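PDB 3Q69: probable Zn binding protein, which is a Muc B2-like domain that probably contributes to mucus binding by a larger Lactobacillus protein, and may bind zinc. Local coordinates for residues Q9-T14 with D81-D86. Residues are numbered along the deposited sequence; the frame is centred on the assembly and turned at random.
Sequences QVVTQT and DEVTVD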
loop_
_atom_site.group_PDB
_atom_site.type_symbol
_atom_site.label_atom_id
_atom_site.label_comp_id
_atom_site.label_asym_id
_atom_site.label_seq_id
_atom_site.Cartn_x
_atom_site.Cartn_y
_atom_site.Cartn_z
ATOM N N GLN A 9 5.758 3.728 -8.328
ATOM C CA GLN A 9 5.255 2.483 -7.785
ATOM C C GLN A 9 4.100 2.897 -6.885
ATOM O O GLN A 9 4.240 3.798 -6.070
ATOM C CB GLN A 9 6.335 1.783 -6.953
ATOM C CG GLN A 9 5.830 0.591 -6.122
ATOM C CD GLN A 9 5.327 -0.571 -6.975
ATOM O OE1 GLN A 9 6.104 -1.236 -7.682
ATOM N NE2 GLN A 9 4.014 -0.820 -6.911
ATOM N N VAL A 10 2.952 2.254 -7.054
ATOM C CA VAL A 10 1.786 2.545 -6.242
ATOM C C VAL A 10 1.432 1.310 -5.427
ATOM O O VAL A 10 1.239 0.247 -5.993
ATOM C CB VAL A 10 0.573 2.921 -7.128
ATOM C CG1 VAL A 10 -0.589 3.364 -6.261
ATOM C CG2 VAL A 10 0.967 4.011 -8.122
ATOM N N VAL A 11 1.353 1.456 -4.107
ATOM C CA VAL A 11 0.994 0.350 -3.243
ATOM C C VAL A 11 -0.339 0.661 -2.595
ATOM O O VAL A 11 -0.519 1.723 -2.017
ATOM C CB VAL A 11 2.018 0.133 -2.135
ATOM C CG1 VAL A 11 1.666 -1.137 -1.379
ATOM C CG2 VAL A 11 3.424 0.045 -2.727
ATOM N N THR A 12 -1.277 -0.269 -2.673
ATOM C CA THR A 12 -2.568 -0.007 -2.090
ATOM C C THR A 12 -2.912 -0.989 -0.989
ATOM O O THR A 12 -2.441 -2.108 -0.964
ATOM C CB THR A 12 -3.658 -0.060 -3.176
ATOM O OG1 THR A 12 -3.955 -1.424 -3.479
ATOM C CG2 THR A 12 -3.159 0.620 -4.451
ATOM N N GLN A 13 -3.757 -0.540 -0.076
ATOM C CA GLN A 13 -4.224 -1.355 1.032
ATOM C C GLN A 13 -5.733 -1.511 0.889
ATOM O O GLN A 13 -6.457 -0.525 0.852
ATOM C CB GLN A 13 -3.905 -0.675 2.363
ATOM C CG GLN A 13 -4.398 -1.458 3.567
ATOM C CD GLN A 13 -4.296 -0.682 4.851
ATOM O OE1 GLN A 13 -4.888 0.386 4.999
ATOM N NE2 GLN A 13 -3.545 -1.211 5.791
ATOM N N THR A 14 -6.194 -2.753 0.790
ATOM C CA THR A 14 -7.618 -3.042 0.654
ATOM C C THR A 14 -8.107 -3.849 1.844
ATOM O O THR A 14 -7.691 -4.979 2.053
ATOM C CB THR A 14 -7.918 -3.832 -0.632
ATOM O OG1 THR A 14 -7.529 -3.060 -1.770
ATOM C CG2 THR A 14 -9.393 -4.153 -0.726
ATOM N N ASP A 81 0.870 0.324 8.984
ATOM C CA ASP A 81 1.683 -0.584 8.185
ATOM C C ASP A 81 2.691 0.196 7.354
ATOM O O ASP A 81 2.310 0.944 6.436
ATOM C CB ASP A 81 0.760 -1.414 7.288
ATOM C CG ASP A 81 1.480 -2.545 6.573
ATOM O OD1 ASP A 81 2.724 -2.621 6.644
ATOM O OD2 ASP A 81 0.799 -3.368 5.931
ATOM N N GLU A 82 3.971 0.045 7.686
ATOM C CA GLU A 82 5.021 0.743 6.956
ATOM C C GLU A 82 5.428 -0.019 5.705
ATOM O O GLU A 82 5.767 -1.224 5.760
ATOM C CB GLU A 82 6.265 0.949 7.820
ATOM C CG GLU A 82 6.107 1.952 8.946
ATOM C CD GLU A 82 7.447 2.395 9.501
ATOM O OE1 GLU A 82 8.406 1.593 9.405
ATOM O OE2 GLU A 82 7.541 3.530 10.040
ATOM N N VAL A 83 5.412 0.695 4.580
ATOM C CA VAL A 83 5.773 0.114 3.295
ATOM C C VAL A 83 6.996 0.828 2.747
ATOM O O VAL A 83 7.046 2.044 2.735
ATOM C CB VAL A 83 4.615 0.234 2.273
ATOM C CG1 VAL A 83 5.065 -0.184 0.901
ATOM C CG2 VAL A 83 3.467 -0.603 2.722
ATOM N N THR A 84 7.985 0.055 2.324
ATOM C CA THR A 84 9.208 0.602 1.775
ATOM C C THR A 84 9.426 0.106 0.353
ATOM O O THR A 84 9.160 -1.056 0.021
ATOM C CB THR A 84 10.439 0.221 2.622
ATOM O OG1 THR A 84 10.355 0.860 3.901
ATOM C CG2 THR A 84 11.721 0.721 1.938
ATOM N N VAL A 85 9.901 1.018 -0.484
ATOM C CA VAL A 85 10.188 0.720 -1.873
ATOM C C VAL A 85 11.594 1.242 -2.081
ATOM O O VAL A 85 11.903 2.369 -1.718
ATOM C CB VAL A 85 9.254 1.475 -2.835
ATOM C CG1 VAL A 85 9.773 1.319 -4.294
ATOM C CG2 VAL A 85 7.853 0.963 -2.711
ATOM N N ASP A 86 12.454 0.418 -2.647
ATOM C CA ASP A 86 13.832 0.817 -2.892
ATOM C C ASP A 86 14.148 0.625 -4.370
ATOM O O ASP A 86 13.423 -0.052 -5.119
ATOM C CB ASP A 86 14.790 -0.005 -2.024
ATOM C CG ASP A 86 14.410 -1.467 -1.981
ATOM O OD1 ASP A 86 14.329 -2.096 -3.059
ATOM O OD2 ASP A 86 14.176 -1.992 -0.872
HETATM O O HOH W 1 -1.777 -3.286 6.367
#
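Val11 and Val83 meet tip to tip, methyl against methyl, with Val11 CG2 4.0 Å from Val83 CG1. The Val83 methyl that makes this touch is the one anti to the backbone N (chi1 172°). A second apolar touch follows at Gln9, whose CG lies 4.0 Å from Val85 CG2, the two side chains crossing at a slant. Phe35 of strand 27-42 packs on both Val11 and Val85, Phe60 of strand 55-64 on Val83, and Phe90 on Gln9 and Val85.

The polar end of Gln9 is turned back on its own strand. Its chain bends at chi2 (65°), and Gln9 NE2 donates to Val10 O at 3.1 Å; the acceptor lies almost in the amide plane, while the donor sits well above the carbonyl plane, making a bent bond (141° at the hydrogen). Replacing Gln9 by an alanine removes CG and the amide, and would probably leave the Val85 methyl less covered and Val10 O without this bond.

Water joins the strands at the other end. One molecule accepts from Gln13 NE2 at 2.8 Å and donates to Asp81 OD2 at 2.6 Å. That carboxylate oxygen also forms a salt bridge with Arg96, which is likely to favour its ionised form.

No direct hydrogen bond links the two segments: strand 2-19 belongs to the mixed sheet and strand 77-86 pairs with 55-64. The lack of cross-strand hydrogen bonds, with side chains from both strands directed at each other, is consistent with two sheets packed face to face, joined here by two light aliphatic touches in the buried middle of this elongated domain and bridged by water beside a charged pair.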